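Local atomic coordinates of autotransporter adhesin/invasin TibA (Escherichia coli, PDB entry 4Q1Q), a protein that mediates adhesion to and invasion of human intestinal epithelial cells, promotes bacterial aggregation through TibA-TibA contacts between cells and enhances biofilm formation. Residues A[148-154]-A[167-173]; A[215-221]-A[235-241]; A[261-265]-A[278-282]. The contacts are given in a common frame with arbitrary orientation. Residue numbers count along the deposited sequence, not the author numbering.

How the contacts relate
All three contacts join successive coils of one right-handed beta-helix, the fold of this passenger fragment, and none touches another. The centre of contact 1 is about 6 Å from the centre of the chain, those of contacts 2 and 3 about 22 and 31 Å. Contacts 1 and 3 reach the same parallel sheet, each where the chain turns a corner; contact 2 uses the other sheet and the glycine-rich turns that follow it. All are partly buried, with small or aliphatic residues inside, but the polar chemistry differs: an asparagine pair and a bridging water at contact 1, tyrosines and two heptose-bearing serines at contact 2, and an irregular segment, mostly exposed on its outer side, at contact 3.

Contact 1. Residues A[148-154]-A[167-173]; sequences VKATSVN and ATDTVLN
Segments 148-154 and 167-173 run parallel in one-to-one register, Val-148 opposite Ala-167 through Asn-154 opposite Asn-173, CA atoms 4.7-5.1 Å apart. Val-148 is extended; its O accepts from Thr-168 N (2.8 Å), and its CG2 meets Ala-167 CB at 3.6 Å, small apolar groups suited to the interior. Lys-149 faces outward, CB 3.6 Å from Thr-168 CG2; its long, exposed side chain runs out past Asp-169, CE 4.2 Å from OD2. At Ala-150 (phi/psi 59/36) the backbone enters left-handed space, as does Asp-169, a residue type that readily does so, and both coils of this right-handed beta-helix turn the same corner, 19 residues apart like the sequence repeat. Ala-150 N donates to Thr-168 O (2.9 Å). Thr-151 N donates to a water (3.0 Å) that also bonds Thr-168 O (2.8 Å) and Thr-170 OG1 (2.6 Å); Thr-151 O accepts from Val-171 N (2.9 Å). Ser-152 points outward beside Val-171, while Val-153 (t) turns inward, CB 3.8 Å from Leu-172 CD2. Val-153 N donates to Val-171 O (2.9 Å); Val-153 O accepts from Asn-173 N (3.1 Å). Asn-173 suits a ladder: its ND2 donates to Asn-154 OD1 (2.9 Å), its OD1 accepts from Asn-192.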
loop_
_atom_site.group_PDB
_atom_site.type_symbol
_atom_site.label_atom_id
_atom_site.label_comp_id
_atom_site.label_asym_id
_atom_site.label_seq_id
_atom_site.Cartn_x
_atom_site.Cartn_y
_atom_site.Cartn_z
ATOM N N VAL A 148 5.145 -0.351 4.102
ATOM C CA VAL A 148 4.907 -1.023 2.827
ATOM C C VAL A 148 5.996 -0.632 1.842
ATOM O O VAL A 148 6.442 0.516 1.823
ATOM C CB VAL A 148 3.519 -0.732 2.214
ATOM C CG1 VAL A 148 2.420 -1.200 3.146
ATOM C CG2 VAL A 148 3.335 0.750 1.908
ATOM N N LYS A 149 6.451 -1.614 1.072
ATOM C CA LYS A 149 7.616 -1.427 0.224
ATOM C C LYS A 149 7.246 -1.984 -1.123
ATOM O O LYS A 149 6.665 -3.057 -1.188
ATOM C CB LYS A 149 8.861 -2.103 0.800
ATOM C CG LYS A 149 9.955 -2.358 -0.232
ATOM C CD LYS A 149 11.170 -3.056 0.358
ATOM C CE LYS A 149 12.237 -2.050 0.754
ATOM N NZ LYS A 149 13.173 -2.609 1.769
ATOM N N ALA A 150 7.574 -1.231 -2.170
ATOM C CA ALA A 150 7.386 -1.652 -3.553
ATOM C C ALA A 150 5.934 -1.966 -3.862
ATOM O O ALA A 150 5.659 -2.873 -4.639
ATOM C CB ALA A 150 8.257 -2.860 -3.896
ATOM N N THR A 151 5.006 -1.219 -3.275
ATOM C CA THR A 151 3.609 -1.272 -3.708
ATOM C C THR A 151 3.437 -0.700 -5.123
ATOM O O THR A 151 3.931 0.389 -5.422
ATOM C CB THR A 151 2.707 -0.459 -2.759
ATOM O OG1 THR A 151 3.002 -0.756 -1.384
ATOM C CG2 THR A 151 1.247 -0.766 -3.014
ATOM N N SER A 152 2.739 -1.444 -5.978
ATOM C CA SER A 152 2.254 -0.983 -7.272
ATOM C C SER A 152 0.794 -0.560 -7.132
ATOM O O SER A 152 -0.076 -1.397 -6.881
ATOM C CB SER A 152 2.352 -2.075 -8.348
ATOM O OG SER A 152 3.708 -2.388 -8.638
ATOM N N VAL A 153 0.558 0.745 -7.234
ATOM C CA VAL A 153 -0.806 1.265 -7.169
ATOM C C VAL A 153 -1.210 1.447 -8.625
ATOM O O VAL A 153 -0.795 2.391 -9.277
ATOM C CB VAL A 153 -0.963 2.593 -6.402
ATOM C CG1 VAL A 153 -2.437 2.974 -6.324
ATOM C CG2 VAL A 153 -0.440 2.501 -4.975
ATOM N N ASN A 154 -1.992 0.499 -9.123
ATOM C CA ASN A 154 -2.310 0.429 -10.541
ATOM C C ASN A 154 -3.629 1.168 -10.757
ATOM O O ASN A 154 -4.238 1.640 -9.803
ATOM C CB ASN A 154 -2.356 -1.035 -11.004
ATOM C CG ASN A 154 -1.025 -1.749 -10.830
ATOM O OD1 ASN A 154 0.035 -1.237 -11.193
ATOM N ND2 ASN A 154 -1.067 -2.952 -10.271
ATOM N N ALA A 167 5.497 4.352 3.479
ATOM C CA ALA A 167 5.533 3.678 2.187
ATOM C C ALA A 167 6.854 4.007 1.542
ATOM O O ALA A 167 7.239 5.177 1.511
ATOM C CB ALA A 167 4.415 4.145 1.274
ATOM N N THR A 168 7.502 2.985 0.994
ATOM C CA THR A 168 8.728 3.211 0.239
ATOM C C THR A 168 8.633 2.538 -1.142
ATOM O O THR A 168 7.972 1.509 -1.312
ATOM C CB THR A 168 9.976 2.808 1.065
ATOM O OG1 THR A 168 11.154 3.233 0.366
ATOM C CG2 THR A 168 10.085 1.297 1.294
ATOM N N ASP A 169 9.198 3.196 -2.149
ATOM C CA ASP A 169 9.369 2.632 -3.483
ATOM C C ASP A 169 8.008 2.322 -4.063
ATOM O O ASP A 169 7.851 1.397 -4.846
ATOM C CB ASP A 169 10.216 1.355 -3.491
ATOM C CG ASP A 169 11.616 1.581 -2.942
ATOM O OD1 ASP A 169 12.451 2.068 -3.732
ATOM O OD2 ASP A 169 11.875 1.276 -1.753
ATOM N N THR A 170 7.007 3.095 -3.671
ATOM C CA THR A 170 5.699 2.967 -4.286
ATOM C C THR A 170 5.806 3.413 -5.744
ATOM O O THR A 170 6.516 4.378 -6.064
ATOM C CB THR A 170 4.680 3.834 -3.505
ATOM O OG1 THR A 170 4.734 3.533 -2.102
ATOM C CG2 THR A 170 3.280 3.563 -3.988
ATOM N N VAL A 171 5.058 2.730 -6.604
ATOM C CA VAL A 171 4.888 3.113 -7.998
ATOM C C VAL A 171 3.431 3.452 -8.271
ATOM O O VAL A 171 2.554 2.692 -7.870
ATOM C CB VAL A 171 5.302 1.976 -8.950
ATOM C CG1 VAL A 171 5.300 2.472 -10.383
ATOM C CG2 VAL A 171 6.700 1.472 -8.618
ATOM N N LEU A 172 3.188 4.610 -8.886
ATOM C CA LEU A 172 1.828 5.045 -9.209
ATOM C C LEU A 172 1.650 5.114 -10.721
ATOM O O LEU A 172 2.325 5.890 -11.394
ATOM C CB LEU A 172 1.480 6.429 -8.656
ATOM C CG LEU A 172 1.820 6.768 -7.209
ATOM C CD1 LEU A 172 1.369 8.171 -6.820
ATOM C CD2 LEU A 172 1.202 5.701 -6.320
ATOM N N ASN A 173 0.754 4.277 -11.226
ATOM C CA ASN A 173 0.419 4.195 -12.644
ATOM C C ASN A 173 -0.943 4.843 -12.887
ATOM O O ASN A 173 -1.429 5.565 -12.015
ATOM C CB ASN A 173 0.450 2.727 -13.086
ATOM C CG ASN A 173 1.772 2.055 -12.771
ATOM O OD1 ASN A 173 2.828 2.550 -13.162
ATOM N ND2 ASN A 173 1.726 0.954 -12.029
HETATM O O HOH W 1 5.163 1.046 -1.373
#

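Contact 2. Residues A[215-221]-A[235-241]; sequences QYVSSGG and HVYIDGN. With 289 (D-glycero-alpha-D-manno-heptopyranose), chain T; 289 (D-glycero-alpha-D-manno-heptopyranose), chain U; 289 (D-glycero-alpha-D-manno-heptopyranose), chain B; 289 (D-glycero-alpha-D-manno-heptopyranose), chain Q.
Tyr-216 (m) lays its ring beside the next coil, CD1 4.0 Å from His-235 CB and 4.1 Å from Tyr-237 CE1; on the preceding coil it meets Tyr-198. Strands 214-217 and 233-236 are parallel, pairing Tyr-216 with His-235 and Val-217 with Val-236 (CA-CA 4.8 and 4.7 Å). His-235 N donates to Gln-215 O (2.7 Å), Val-217 N to His-235 O (2.7 Å) and Tyr-237 N to Val-217 O (2.8 Å). Val-217 and Val-236, both t, fill the interior, Val-217 CB 4.2 Å from Val-236 CG1; beta-branched residues suit a strand. Gln-215 turns its amide inward to Gln-234, and His-235 NE2 bonds Glu-256. Each coil of the right-handed beta-helix then reverses through a type II turn, closed by Gly-221 N to Ser-218 O (2.7 Å) and Gly-240 N to Tyr-237 O (2.9 Å). Gly-220 (84/-10) and Asp-239 (70/13) occupy the left-handed position; a CB on Gly-220 would jam against the preceding carbonyl, one on Gly-240 would strike Val-217 O. The turns nest through Gly-220 N to Asp-239 O (3.1 Å) and Asn-241 N to Gly-221 O (3.0 Å), while a water accepts from Ser-219 N and donates to Ile-238 O, 2.9 Å from each. The first turn carries sugar: Ser-218 OG bonds C1 of the chain T heptose, Ser-219 OG that of chain U (1.3 Å each). Chain T sets O3 over a face of the Tyr-237 ring, 3.4 Å from CE2; chain Q donates from O3 to Ser-219 O (2.7 Å); chain B has O6 3.0 Å from Asp-239 OD1.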
loop_
_atom_site.group_PDB
_atom_site.type_symbol
_atom_site.label_atom_id
_atom_site.label_comp_id
_atom_site.label_asym_id
_atom_site.label_seq_id
_atom_site.Cartn_x
_atom_site.Cartn_y
_atom_site.Cartn_z
ATOM N N GLN A 215 2.062 15.412 -8.519
ATOM C CA GLN A 215 2.081 15.447 -7.066
ATOM C C GLN A 215 1.356 16.719 -6.646
ATOM O O GLN A 215 1.651 17.795 -7.150
ATOM C CB GLN A 215 3.500 15.480 -6.518
ATOM C CG GLN A 215 3.600 15.478 -4.997
ATOM C CD GLN A 215 5.043 15.651 -4.558
ATOM O OE1 GLN A 215 5.627 16.724 -4.722
ATOM N NE2 GLN A 215 5.618 14.604 -3.964
ATOM N N TYR A 216 0.455 16.571 -5.682
ATOM C CA TYR A 216 -0.335 17.678 -5.177
ATOM C C TYR A 216 -0.015 17.922 -3.713
ATOM O O TYR A 216 -0.290 17.067 -2.883
ATOM C CB TYR A 216 -1.814 17.329 -5.321
ATOM C CG TYR A 216 -2.246 16.916 -6.708
ATOM C CD1 TYR A 216 -2.527 17.855 -7.696
ATOM C CD2 TYR A 216 -2.435 15.576 -7.005
ATOM C CE1 TYR A 216 -2.954 17.474 -8.961
ATOM C CE2 TYR A 216 -2.872 15.184 -8.256
ATOM C CZ TYR A 216 -3.105 16.130 -9.229
ATOM O OH TYR A 216 -3.485 15.664 -10.458
ATOM N N VAL A 217 0.581 19.067 -3.401
ATOM C CA VAL A 217 0.987 19.331 -2.031
ATOM C C VAL A 217 -0.017 20.293 -1.399
ATOM O O VAL A 217 -0.063 21.477 -1.706
ATOM C CB VAL A 217 2.423 19.883 -1.979
ATOM C CG1 VAL A 217 2.921 20.009 -0.550
ATOM C CG2 VAL A 217 3.330 18.948 -2.772
ATOM N N SER A 218 -0.796 19.792 -0.455
ATOM C CA SER A 218 -1.801 20.639 0.164
ATOM C C SER A 218 -1.372 20.974 1.579
ATOM O O SER A 218 -0.271 20.630 2.018
ATOM C CB SER A 218 -3.152 19.942 0.164
ATOM O OG SER A 218 -3.620 19.883 -1.166
ATOM N N SER A 219 -2.249 21.740 2.218
ATOM C CA SER A 219 -2.021 22.331 3.524
ATOM C C SER A 219 -1.391 21.376 4.530
ATOM O O SER A 219 -1.901 20.287 4.822
ATOM C CB SER A 219 -3.345 22.879 4.065
ATOM O OG SER A 219 -3.117 23.635 5.245
ATOM N N GLY A 220 -0.252 21.816 5.056
ATOM C CA GLY A 220 0.485 21.025 6.029
ATOM C C GLY A 220 1.380 19.996 5.355
ATOM O O GLY A 220 2.177 19.364 6.036
ATOM N N GLY A 221 1.237 19.788 4.048
ATOM C CA GLY A 221 2.026 18.773 3.361
ATOM C C GLY A 221 3.399 19.289 3.025
ATOM O O GLY A 221 3.622 20.493 2.886
ATOM N N HIS A 235 2.360 20.260 -7.985
ATOM C CA HIS A 235 1.374 21.322 -7.750
ATOM C C HIS A 235 1.280 21.644 -6.258
ATOM O O HIS A 235 0.883 20.791 -5.470
ATOM C CB HIS A 235 0.005 20.911 -8.308
ATOM C CG HIS A 235 -0.857 22.068 -8.720
ATOM N ND1 HIS A 235 -1.413 22.163 -9.978
ATOM C CD2 HIS A 235 -1.178 23.218 -8.079
ATOM C CE1 HIS A 235 -2.075 23.302 -10.081
ATOM N NE2 HIS A 235 -1.942 23.967 -8.946
ATOM N N VAL A 236 1.647 22.862 -5.867
ATOM C CA VAL A 236 1.657 23.249 -4.461
ATOM C C VAL A 236 0.501 24.204 -4.141
ATOM O O VAL A 236 0.388 25.255 -4.769
ATOM C CB VAL A 236 2.969 23.941 -4.079
ATOM C CG1 VAL A 236 3.051 24.035 -2.559
ATOM C CG2 VAL A 236 4.169 23.189 -4.647
ATOM N N TYR A 237 -0.322 23.853 -3.155
ATOM C CA TYR A 237 -1.514 24.631 -2.833
ATOM C C TYR A 237 -1.216 25.415 -1.564
ATOM O O TYR A 237 -0.099 25.360 -1.036
ATOM C CB TYR A 237 -2.761 23.765 -2.675
ATOM C CG TYR A 237 -3.124 23.103 -3.969
ATOM C CD1 TYR A 237 -2.534 21.904 -4.326
ATOM C CD2 TYR A 237 -4.071 23.658 -4.816
ATOM C CE1 TYR A 237 -2.860 21.274 -5.511
ATOM C CE2 TYR A 237 -4.416 23.037 -6.000
ATOM C CZ TYR A 237 -3.805 21.847 -6.334
ATOM O OH TYR A 237 -4.108 21.228 -7.520
ATOM N N ILE A 238 -2.218 26.171 -1.128
ATOM C CA ILE A 238 -2.052 27.095 -0.019
ATOM C C ILE A 238 -1.558 26.341 1.207
ATOM O O ILE A 238 -2.137 25.337 1.587
ATOM C CB ILE A 238 -3.297 27.970 0.275
ATOM C CG1 ILE A 238 -3.022 28.824 1.521
ATOM C CG2 ILE A 238 -4.577 27.160 0.421
ATOM C CD1 ILE A 238 -3.684 30.190 1.484
ATOM N N ASP A 239 -0.466 26.843 1.784
ATOM C CA ASP A 239 0.127 26.343 3.009
ATOM C C ASP A 239 0.779 24.975 2.800
ATOM O O ASP A 239 1.132 24.330 3.787
ATOM C CB ASP A 239 -0.906 26.285 4.138
ATOM C CG ASP A 239 -1.346 27.666 4.623
ATOM O OD1 ASP A 239 -0.491 28.564 4.774
ATOM O OD2 ASP A 239 -2.556 27.858 4.857
ATOM N N GLY A 240 0.956 24.559 1.547
ATOM C CA GLY A 240 1.823 23.421 1.219
ATOM C C GLY A 240 3.241 23.905 1.049
ATOM O O GLY A 240 3.424 25.069 0.675
ATOM N N ASN A 241 4.217 23.043 1.339
ATOM C CA ASN A 241 5.637 23.378 1.186
ATOM C C ASN A 241 6.414 22.356 0.393
ATOM O O ASN A 241 6.193 21.167 0.566
ATOM C CB ASN A 241 6.377 23.405 2.516
ATOM C CG ASN A 241 6.044 24.639 3.308
ATOM O OD1 ASN A 241 6.720 25.667 3.203
ATOM N ND2 ASN A 241 4.945 24.563 4.035
HETATM O O7 289 T . -7.581 20.785 2.564
HETATM C C7 289 T . -6.469 20.268 1.826
HETATM C C6 289 T . -7.015 19.641 0.552
HETATM O O6 289 T . -8.381 20.020 0.368
HETATM C C5 289 T . -6.222 20.053 -0.678
HETATM O O5 289 T . -5.497 18.854 -0.942
HETATM C C1 289 T . -4.402 19.066 -1.807
HETATM C C2 289 T . -5.001 19.439 -3.151
HETATM O O2 289 T . -5.684 18.290 -3.657
HETATM C C3 289 T . -5.909 20.660 -3.016
HETATM O O3 289 T . -6.517 20.964 -4.281
HETATM C C4 289 T . -6.966 20.421 -1.955
HETATM O O4 289 T . -7.728 21.630 -1.880
HETATM O O7 289 U . -8.118 21.779 8.084
HETATM C C7 289 U . -7.039 22.163 7.230
HETATM C C6 289 U . -5.746 22.000 8.026
HETATM O O6 289 U . -5.361 20.634 8.163
HETATM C C5 289 U . -4.540 22.640 7.365
HETATM O O5 289 U . -4.976 23.469 6.287
HETATM C C1 289 U . -3.989 24.403 5.844
HETATM C C2 289 U . -3.640 25.301 7.023
HETATM O O2 289 U . -4.830 25.853 7.600
HETATM C C3 289 U . -2.855 24.386 7.955
HETATM O O3 289 U . -2.249 25.013 9.088
HETATM C C4 289 U . -3.819 23.352 8.496
HETATM O O4 289 U . -3.057 22.408 9.252
HETATM O O7 289 B . 3.661 28.520 7.810
HETATM C C7 289 B . 4.102 27.414 7.011
HETATM C C6 289 B . 3.704 27.488 5.532
HETATM O O6 289 B . 2.470 28.183 5.306
HETATM C C5 289 B . 4.763 28.139 4.636
HETATM O O5 289 B . 4.140 28.409 3.377
HETATM C C1 289 B . 5.076 28.849 2.391
HETATM C C2 289 B . 5.522 30.248 2.810
HETATM O O2 289 B . 4.446 31.173 3.007
HETATM C C3 289 B . 6.277 30.117 4.130
HETATM O O3 289 B . 6.672 31.420 4.571
HETATM C C4 289 B . 5.414 29.416 5.175
HETATM O O4 289 B . 6.272 29.095 6.274
HETATM O O7 289 Q . -0.441 18.134 13.097
HETATM C C7 289 Q . -1.726 17.626 12.714
HETATM C C6 289 Q . -2.396 18.619 11.772
HETATM O O6 289 Q . -1.852 19.916 12.013
HETATM C C5 289 Q . -2.211 18.205 10.314
HETATM O O5 289 Q . -3.112 17.102 10.187
HETATM C C1 289 Q . -3.261 16.485 8.910
HETATM C C2 289 Q . -3.829 17.554 7.990
HETATM O O2 289 Q . -5.136 17.908 8.453
HETATM C C3 289 Q . -2.842 18.724 7.939
HETATM O O3 289 Q . -3.343 19.762 7.090
HETATM C C4 289 Q . -2.552 19.311 9.317
HETATM O O4 289 Q . -1.547 20.312 9.123
HETATM O O HOH W 2 -3.948 23.416 0.501
HETATM O O HOH W 3 3.366 22.415 4.654
#

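Contact 3. Residues A[261-265]-A[278-282]; sequences ASKVI and AAVSG
Val-264 (t) directs CG2 to Val-280 CG1 (3.6 Å), while Val-280 (also t) sets CG2 3.9 Å from Ala-261 CB. These three form the apolar side, with Leu-253 against Ala-261 and Val-264, and Val-255 against Val-280. Alanine fits here because its methyl leaves room for the broader valine. The other side is polar: Ser-262 (p) and Ser-281 (m) bring their CB atoms to 4.0 Å, short side chains suited to the surface. After Ser-262, Lys-263 adopts left-handed angles (48/53), turning strand 260-266 around a corner of the right-handed beta-helix; its CA-to-CB bond points away from 278-282, and the m, t, t, p side chain touches Thr-243 and Glu-244 of the preceding coil. On the following coil, 278-282 has no regular strand, although Val-280 and Ser-281 are extended. Nearest CA pairs are Ala-261 with Val-280 (4.6 Å), Ser-262 with Ser-281 (4.3 Å) and Val-264 with Gly-282 (4.7 Å). Ala-261 N donates to Ala-279 O (2.9 Å), Ser-281 N to Ala-261 O (3.1 Å, bent), and Val-264 N to Ser-281 O (2.8 Å). Gly-282, the last modelled residue, places CA 3.5 Å from Val-264 O.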
loop_
_atom_site.group_PDB
_atom_site.type_symbol
_atom_site.label_atom_id
_atom_site.label_comp_id
_atom_site.label_asym_id
_atom_site.label_seq_id
_atom_site.Cartn_x
_atom_site.Cartn_y
_atom_site.Cartn_z
ATOM N N ALA A 261 7.807 27.141 -2.041
ATOM C CA ALA A 261 8.850 26.279 -2.572
ATOM C C ALA A 261 10.187 26.910 -2.224
ATOM O O ALA A 261 10.322 28.135 -2.202
ATOM C CB ALA A 261 8.719 26.117 -4.077
ATOM N N SER A 262 11.173 26.074 -1.921
ATOM C CA SER A 262 12.508 26.601 -1.697
ATOM C C SER A 262 13.514 25.592 -2.231
ATOM O O SER A 262 13.168 24.470 -2.593
ATOM C CB SER A 262 12.705 26.918 -0.216
ATOM O OG SER A 262 12.526 25.747 0.564
ATOM N N LYS A 263 14.747 26.055 -2.371
ATOM C CA LYS A 263 15.809 25.273 -2.976
ATOM C C LYS A 263 15.331 24.673 -4.279
ATOM O O LYS A 263 15.481 23.483 -4.528
ATOM C CB LYS A 263 16.306 24.182 -2.028
ATOM C CG LYS A 263 16.879 24.768 -0.751
ATOM C CD LYS A 263 17.891 23.816 -0.121
ATOM C CE LYS A 263 18.550 24.440 1.100
ATOM N NZ LYS A 263 17.535 24.693 2.158
ATOM N N VAL A 264 14.820 25.541 -5.143
ATOM C CA VAL A 264 14.361 25.119 -6.452
ATOM C C VAL A 264 15.491 25.140 -7.466
ATOM O O VAL A 264 16.174 26.139 -7.604
ATOM C CB VAL A 264 13.202 25.992 -6.976
ATOM C CG1 VAL A 264 12.880 25.602 -8.405
ATOM C CG2 VAL A 264 11.974 25.803 -6.097
ATOM N N ILE A 265 15.610 24.058 -8.227
ATOM C CA ILE A 265 16.603 23.965 -9.283
ATOM C C ILE A 265 15.789 23.968 -10.569
ATOM O O ILE A 265 15.142 22.991 -10.940
ATOM C CB ILE A 265 17.498 22.704 -9.213
ATOM C CG1 ILE A 265 18.206 22.621 -7.858
ATOM C CG2 ILE A 265 18.539 22.716 -10.327
ATOM C CD1 ILE A 265 18.733 21.242 -7.510
ATOM N N ALA A 278 6.781 36.101 -3.207
ATOM C CA ALA A 278 7.810 35.459 -2.382
ATOM C C ALA A 278 7.528 33.953 -2.294
ATOM O O ALA A 278 7.696 33.321 -1.253
ATOM C CB ALA A 278 7.893 36.136 -1.019
ATOM N N ALA A 279 7.094 33.368 -3.407
ATOM C CA ALA A 279 6.572 32.004 -3.382
ATOM C C ALA A 279 7.677 30.962 -3.531
ATOM O O ALA A 279 7.590 29.878 -2.957
ATOM C CB ALA A 279 5.530 31.813 -4.477
ATOM N N VAL A 280 8.707 31.287 -4.306
ATOM C CA VAL A 280 9.710 30.305 -4.710
ATOM C C VAL A 280 11.136 30.811 -4.499
ATOM O O VAL A 280 11.417 31.959 -4.842
ATOM C CB VAL A 280 9.525 29.955 -6.199
ATOM C CG1 VAL A 280 10.668 29.096 -6.711
ATOM C CG2 VAL A 280 8.205 29.237 -6.432
ATOM N N SER A 281 12.019 29.960 -3.977
ATOM C CA SER A 281 13.420 30.305 -3.720
ATOM C C SER A 281 14.391 29.433 -4.517
ATOM O O SER A 281 14.470 28.223 -4.296
ATOM C CB SER A 281 13.780 30.183 -2.235
ATOM O OG SER A 281 12.891 30.909 -1.398
ATOM N N GLY A 282 15.140 30.064 -5.420
ATOM C CA GLY A 282 16.169 29.398 -6.218
ATOM C C GLY A 282 17.551 29.536 -5.607
ATOM O O GLY A 282 17.803 29.108 -4.478
#